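Local atomic coordinates of denovo NTF2 (Synthetic construct, PDB entry 6W40), a protein that is a computationally designed NTF2-like protein, made in a search for diverse pocket structures and with no natural function assigned. Residues A[24-37]-A[48-62]. Numbering follows the deposited sequence.
Sequences WDAFHEMADPDVKF and RHGREEVVEELIRLL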
loop_
_atom_site.group_PDB
_atom_site.type_symbol
_atom_site.label_atom_id
_atom_site.label_comp_id
_atom_site.label_asym_id
_atom_site.label_seq_id
_atom_site.Cartn_x
_atom_site.Cartn_y
_atom_site.Cartn_z
ATOM N N TRP A 24 2.682 -11.096 4.255
ATOM C CA TRP A 24 3.801 -11.611 3.481
ATOM C C TRP A 24 3.731 -13.120 3.300
ATOM O O TRP A 24 4.518 -13.672 2.524
ATOM C CB TRP A 24 5.120 -11.209 4.144
ATOM C CG TRP A 24 5.398 -9.741 4.038
ATOM C CD1 TRP A 24 4.899 -8.751 4.835
ATOM C CD2 TRP A 24 6.235 -9.094 3.071
ATOM N NE1 TRP A 24 5.377 -7.529 4.427
ATOM C CE2 TRP A 24 6.199 -7.713 3.346
ATOM C CE3 TRP A 24 7.014 -9.549 2.004
ATOM C CZ2 TRP A 24 6.912 -6.783 2.590
ATOM C CZ3 TRP A 24 7.723 -8.624 1.257
ATOM C CH2 TRP A 24 7.665 -7.257 1.552
ATOM N N ASP A 25 2.817 -13.795 4.001
ATOM C CA ASP A 25 2.516 -15.183 3.679
ATOM C C ASP A 25 1.856 -15.297 2.312
ATOM O O ASP A 25 2.005 -16.320 1.633
ATOM C CB ASP A 25 1.618 -15.788 4.759
ATOM C CG ASP A 25 2.129 -15.517 6.162
ATOM O OD1 ASP A 25 3.221 -14.926 6.297
ATOM O OD2 ASP A 25 1.435 -15.892 7.132
ATOM N N ALA A 26 1.133 -14.259 1.892
ATOM C CA ALA A 26 0.495 -14.216 0.583
ATOM C C ALA A 26 1.465 -13.869 -0.541
ATOM O O ALA A 26 1.030 -13.679 -1.681
ATOM C CB ALA A 26 -0.665 -13.216 0.598
ATOM N N PHE A 27 2.765 -13.777 -0.245
ATOM C CA PHE A 27 3.755 -13.536 -1.286
ATOM C C PHE A 27 3.820 -14.680 -2.289
ATOM O O PHE A 27 4.211 -14.457 -3.440
ATOM C CB PHE A 27 5.130 -13.309 -0.653
ATOM C CG PHE A 27 6.211 -12.979 -1.643
ATOM C CD1 PHE A 27 6.383 -11.679 -2.086
ATOM C CD2 PHE A 27 7.060 -13.965 -2.122
ATOM C CE1 PHE A 27 7.376 -11.367 -2.996
ATOM C CE2 PHE A 27 8.056 -13.658 -3.034
ATOM C CZ PHE A 27 8.213 -12.358 -3.469
ATOM N N HIS A 28 3.431 -15.890 -1.880
ATOM C CA HIS A 28 3.519 -17.043 -2.770
ATOM C C HIS A 28 2.479 -16.969 -3.880
ATOM O O HIS A 28 2.752 -17.364 -5.020
ATOM C CB HIS A 28 3.355 -18.334 -1.967
ATOM C CG HIS A 28 3.510 -19.581 -2.783
ATOM N ND1 HIS A 28 2.488 -20.111 -3.539
ATOM C CD2 HIS A 28 4.567 -20.413 -2.947
ATOM C CE1 HIS A 28 2.908 -21.212 -4.139
ATOM N NE2 HIS A 28 4.167 -21.416 -3.795
ATOM N N GLU A 29 1.284 -16.464 -3.571
ATOM C CA GLU A 29 0.213 -16.420 -4.557
ATOM C C GLU A 29 0.389 -15.300 -5.572
ATOM O O GLU A 29 -0.252 -15.334 -6.628
ATOM C CB GLU A 29 -1.143 -16.275 -3.857
ATOM C CG GLU A 29 -1.390 -14.910 -3.237
ATOM C CD GLU A 29 -2.623 -14.881 -2.353
ATOM O OE1 GLU A 29 -3.025 -15.955 -1.855
ATOM O OE2 GLU A 29 -3.194 -13.787 -2.157
ATOM N N MET A 30 1.238 -14.315 -5.286
ATOM C CA MET A 30 1.476 -13.203 -6.195
ATOM C C MET A 30 2.836 -13.269 -6.873
ATOM O O MET A 30 3.130 -12.423 -7.723
ATOM C CB MET A 30 1.345 -11.871 -5.451
ATOM C CG MET A 30 0.003 -11.658 -4.782
ATOM S SD MET A 30 0.059 -10.227 -3.693
ATOM C CE MET A 30 1.497 -10.636 -2.707
ATOM N N ALA A 31 3.669 -14.246 -6.528
ATOM C CA ALA A 31 5.003 -14.358 -7.097
ATOM C C ALA A 31 4.956 -15.108 -8.422
ATOM O O ALA A 31 4.301 -16.150 -8.535
ATOM C CB ALA A 31 5.943 -15.067 -6.122
ATOM N N ASP A 32 5.646 -14.566 -9.425
ATOM C CA ASP A 32 5.831 -15.273 -10.680
ATOM C C ASP A 32 6.577 -16.581 -10.421
ATOM O O ASP A 32 7.439 -16.645 -9.539
ATOM C CB ASP A 32 6.606 -14.396 -11.668
ATOM C CG ASP A 32 6.785 -15.047 -13.032
ATOM O OD1 ASP A 32 7.568 -16.013 -13.145
ATOM O OD2 ASP A 32 6.139 -14.589 -13.998
ATOM N N PRO A 33 6.246 -17.647 -11.153
ATOM C CA PRO A 33 6.989 -18.910 -10.988
ATOM C C PRO A 33 8.494 -18.756 -11.139
ATOM O O PRO A 33 9.256 -19.511 -10.520
ATOM C CB PRO A 33 6.400 -19.799 -12.090
ATOM C CG PRO A 33 5.018 -19.273 -12.292
ATOM C CD PRO A 33 5.104 -17.788 -12.073
ATOM N N ASP A 34 8.944 -17.795 -11.939
ATOM C CA ASP A 34 10.361 -17.518 -12.145
ATOM C C ASP A 34 10.766 -16.199 -11.496
ATOM O O ASP A 34 11.554 -15.432 -12.051
ATOM C CB ASP A 34 10.692 -17.500 -13.635
ATOM C CG ASP A 34 10.374 -18.813 -14.319
ATOM O OD1 ASP A 34 10.659 -19.877 -13.732
ATOM O OD2 ASP A 34 9.838 -18.782 -15.446
ATOM N N VAL A 35 10.226 -15.921 -10.308
ATOM C CA VAL A 35 10.542 -14.681 -9.610
ATOM C C VAL A 35 12.009 -14.682 -9.196
ATOM O O VAL A 35 12.561 -15.712 -8.786
ATOM C CB VAL A 35 9.612 -14.500 -8.397
ATOM C CG1 VAL A 35 9.737 -15.680 -7.439
ATOM C CG2 VAL A 35 9.904 -13.189 -7.681
ATOM N N LYS A 36 12.655 -13.527 -9.327
ATOM C CA LYS A 36 14.029 -13.343 -8.886
ATOM C C LYS A 36 14.061 -12.561 -7.581
ATOM O O LYS A 36 13.211 -11.703 -7.327
ATOM C CB LYS A 36 14.861 -12.615 -9.942
ATOM C CG LYS A 36 15.281 -13.480 -11.111
ATOM C CD LYS A 36 16.265 -12.747 -12.003
ATOM C CE LYS A 36 16.862 -13.684 -13.033
ATOM N NZ LYS A 36 17.547 -14.836 -12.384
ATOM N N PHE A 37 15.062 -12.860 -6.756
ATOM C CA PHE A 37 15.199 -12.251 -5.439
ATOM C C PHE A 37 16.677 -12.046 -5.156
ATOM O O PHE A 37 17.451 -13.008 -5.180
ATOM C CB PHE A 37 14.566 -13.134 -4.361
ATOM C CG PHE A 37 14.498 -12.492 -3.005
ATOM C CD1 PHE A 37 14.362 -11.120 -2.875
ATOM C CD2 PHE A 37 14.570 -13.265 -1.858
ATOM C CE1 PHE A 37 14.297 -10.532 -1.625
ATOM C CE2 PHE A 37 14.507 -12.683 -0.606
ATOM C CZ PHE A 37 14.368 -11.315 -0.490
ATOM N N ARG A 48 18.514 -15.565 -5.464
ATOM C CA ARG A 48 17.685 -16.757 -5.567
ATOM C C ARG A 48 16.787 -16.647 -6.789
ATOM O O ARG A 48 16.452 -15.546 -7.236
ATOM C CB ARG A 48 16.820 -16.965 -4.310
ATOM C CG ARG A 48 17.509 -16.614 -2.998
ATOM C CD ARG A 48 18.731 -17.484 -2.732
ATOM N NE ARG A 48 18.401 -18.745 -2.081
ATOM C CZ ARG A 48 19.290 -19.513 -1.460
ATOM N NH1 ARG A 48 20.562 -19.138 -1.403
ATOM N NH2 ARG A 48 18.910 -20.648 -0.890
ATOM N N HIS A 49 16.398 -17.803 -7.325
ATOM C CA HIS A 49 15.508 -17.871 -8.475
ATOM C C HIS A 49 14.511 -19.006 -8.282
ATOM O O HIS A 49 14.832 -20.042 -7.691
ATOM C CB HIS A 49 16.284 -18.072 -9.781
ATOM C CG HIS A 49 15.428 -17.998 -11.006
ATOM N ND1 HIS A 49 15.287 -16.844 -11.747
ATOM C CD2 HIS A 49 14.661 -18.932 -11.617
ATOM C CE1 HIS A 49 14.476 -17.073 -12.765
ATOM N NE2 HIS A 49 14.083 -18.332 -12.709
ATOM N N GLY A 50 13.298 -18.800 -8.799
ATOM C CA GLY A 50 12.226 -19.760 -8.623
ATOM C C GLY A 50 11.333 -19.396 -7.452
ATOM O O GLY A 50 11.817 -18.867 -6.448
ATOM N N ARG A 51 10.030 -19.676 -7.556
ATOM C CA ARG A 51 9.101 -19.226 -6.520
ATOM C C ARG A 51 9.407 -19.873 -5.174
ATOM O O ARG A 51 9.298 -19.223 -4.130
ATOM C CB ARG A 51 7.659 -19.519 -6.936
ATOM C CG ARG A 51 6.623 -18.750 -6.129
ATOM C CD ARG A 51 5.243 -19.392 -6.219
ATOM N NE ARG A 51 4.768 -19.529 -7.594
ATOM C CZ ARG A 51 3.499 -19.761 -7.922
ATOM N NH1 ARG A 51 2.581 -19.871 -6.971
ATOM N NH2 ARG A 51 3.146 -19.873 -9.197
ATOM N N GLU A 52 9.795 -21.152 -5.178
ATOM C CA GLU A 52 10.028 -21.856 -3.921
ATOM C C GLU A 52 11.336 -21.428 -3.264
ATOM O O GLU A 52 11.396 -21.285 -2.038
ATOM C CB GLU A 52 10.012 -23.367 -4.152
ATOM C CG GLU A 52 8.713 -23.887 -4.753
ATOM C CD GLU A 52 7.500 -23.578 -3.894
ATOM O OE1 GLU A 52 7.648 -23.477 -2.657
ATOM O OE2 GLU A 52 6.394 -23.434 -4.458
ATOM N N GLU A 53 12.391 -21.223 -4.058
ATOM C CA GLU A 53 13.648 -20.736 -3.501
ATOM C C GLU A 53 13.493 -19.332 -2.930
ATOM O O GLU A 53 14.080 -19.006 -1.891
ATOM C CB GLU A 53 14.739 -20.753 -4.572
ATOM C CG GLU A 53 15.356 -22.114 -4.839
ATOM C CD GLU A 53 16.518 -22.421 -3.912
ATOM O OE1 GLU A 53 16.392 -22.188 -2.690
ATOM O OE2 GLU A 53 17.565 -22.888 -4.408
ATOM N N VAL A 54 12.704 -18.487 -3.596
ATOM C CA VAL A 54 12.555 -17.103 -3.162
ATOM C C VAL A 54 11.737 -17.028 -1.878
ATOM O O VAL A 54 12.110 -16.333 -0.926
ATOM C CB VAL A 54 11.926 -16.258 -4.284
ATOM C CG1 VAL A 54 11.479 -14.908 -3.752
ATOM C CG2 VAL A 54 12.915 -16.082 -5.429
ATOM N N VAL A 55 10.610 -17.744 -1.833
ATOM C CA VAL A 55 9.733 -17.678 -0.667
ATOM C C VAL A 55 10.457 -18.171 0.579
ATOM O O VAL A 55 10.370 -17.555 1.648
ATOM C CB VAL A 55 8.438 -18.470 -0.927
ATOM C CG1 VAL A 55 7.676 -18.693 0.370
ATOM C CG2 VAL A 55 7.564 -17.733 -1.931
ATOM N N GLU A 56 11.196 -19.276 0.461
ATOM C CA GLU A 56 11.937 -19.790 1.609
ATOM C C GLU A 56 12.991 -18.795 2.079
ATOM O O GLU A 56 13.182 -18.606 3.287
ATOM C CB GLU A 56 12.579 -21.133 1.260
ATOM C CG GLU A 56 13.591 -21.621 2.284
ATOM C CD GLU A 56 14.161 -22.982 1.939
ATOM O OE1 GLU A 56 13.629 -23.997 2.434
ATOM O OE2 GLU A 56 15.139 -23.037 1.164
ATOM N N GLU A 57 13.678 -18.141 1.139
ATOM C CA GLU A 57 14.707 -17.179 1.522
ATOM C C GLU A 57 14.092 -15.916 2.111
ATOM O O GLU A 57 14.571 -15.402 3.129
ATOM C CB GLU A 57 15.583 -16.837 0.317
ATOM C CG GLU A 57 16.755 -15.927 0.648
ATOM C CD GLU A 57 17.753 -16.581 1.585
ATOM O OE1 GLU A 57 17.924 -17.815 1.508
ATOM O OE2 GLU A 57 18.364 -15.860 2.402
ATOM N N LEU A 58 13.030 -15.403 1.485
ATOM C CA LEU A 58 12.372 -14.209 2.004
ATOM C C LEU A 58 11.818 -14.446 3.402
ATOM O O LEU A 58 11.887 -13.562 4.263
ATOM C CB LEU A 58 11.258 -13.772 1.052
ATOM C CG LEU A 58 10.329 -12.661 1.544
ATOM C CD1 LEU A 58 11.099 -11.367 1.751
ATOM C CD2 LEU A 58 9.174 -12.457 0.574
ATOM N N ILE A 59 11.271 -15.640 3.649
ATOM C CA ILE A 59 10.728 -15.956 4.967
ATOM C C ILE A 59 11.832 -15.945 6.017
ATOM O O ILE A 59 11.644 -15.439 7.130
ATOM C CB ILE A 59 9.988 -17.306 4.928
ATOM C CG1 ILE A 59 8.626 -17.146 4.248
ATOM C CG2 ILE A 59 9.824 -17.878 6.328
ATOM C CD1 ILE A 59 7.866 -18.445 4.099
ATOM N N ARG A 60 13.002 -16.496 5.681
ATOM C CA ARG A 60 14.122 -16.454 6.617
ATOM C C ARG A 60 14.568 -15.021 6.875
ATOM O O ARG A 60 14.911 -14.663 8.009
ATOM C CB ARG A 60 15.291 -17.284 6.088
ATOM C CG ARG A 60 16.544 -17.132 6.933
ATOM C CD ARG A 60 17.785 -17.628 6.222
ATOM N NE ARG A 60 18.992 -17.036 6.795
ATOM C CZ ARG A 60 19.601 -17.481 7.889
ATOM N NH1 ARG A 60 19.120 -18.534 8.537
ATOM N NH2 ARG A 60 20.692 -16.875 8.336
ATOM N N LEU A 61 14.574 -14.186 5.834
ATOM C CA LEU A 61 14.946 -12.785 6.000
ATOM C C LEU A 61 14.008 -12.082 6.974
ATOM O O LEU A 61 14.451 -11.341 7.857
ATOM C CB LEU A 61 14.941 -12.082 4.643
ATOM C CG LEU A 61 15.126 -10.564 4.648
ATOM C CD1 LEU A 61 16.563 -10.195 4.956
ATOM C CD2 LEU A 61 14.698 -9.976 3.320
ATOM N N LEU A 62 12.701 -12.313 6.828
ATOM C CA LEU A 62 11.733 -11.690 7.724
ATOM C C LEU A 62 11.813 -12.270 9.132
ATOM O O LEU A 62 11.524 -11.566 10.105
ATOM C CB LEU A 62 10.321 -11.853 7.163
ATOM C CG LEU A 62 10.089 -11.335 5.741
ATOM C CD1 LEU A 62 8.670 -11.631 5.280
ATOM C CD2 LEU A 62 10.384 -9.846 5.653
#
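Phe37 and Arg48 form an antiparallel hydrogen-bonded pair, with Arg48 N to Phe37 O at 2.8 Å and the reverse bond at 3.1 Å from Phe37 N to Arg48 O; beyond it Gly50 N bonds to Val35 O, and Gly50, at the N-cap position, starts helix 51-65. The axes of strand 35-37 and helix 51-62 approach to 7.9 Å at 36°. That the helix lies on the sheet face carrying Phe37 follows from the side chains: Phe37 CB touches both methyls of Val54, CE2 on one side of its ring meets Leu58 CB, and CZ at the ring's end has Leu61 CD2 at its edge. Phe27 packs from the preceding short helix: Leu58 CD2 sits over the ring centre, 3.7 Å from the Phe27 centroid and 11° off the normal, a CH-pi contact, while Val55 CG2 comes to the ring edge. Toward solvent, where Glu52 is exposed and His28 partly so, His28 NE2 donates to Glu52 OE2 (3.1 Å, 162°); OE2 lies in the imidazole plane, but NE2, on the syn side, stands clearly out of the carboxylate plane. Arg51 CD lies 3.5 Å from the His28 ring centroid, over a face. With an alanine here instead of His28, the Glu52 carboxylate would probably lose this donor and Arg51 CD the ring it packs on. The contact thus joins the beta hairpin 35-41/44-49 to helix 51-65, which follows its second strand in the NTF2-like fold: strand 111-119 flanks strand 35-41, with Val115 touching both Phe27 and Phe37, and helix 2-18 meets Trp24 and Phe27 through Lys17.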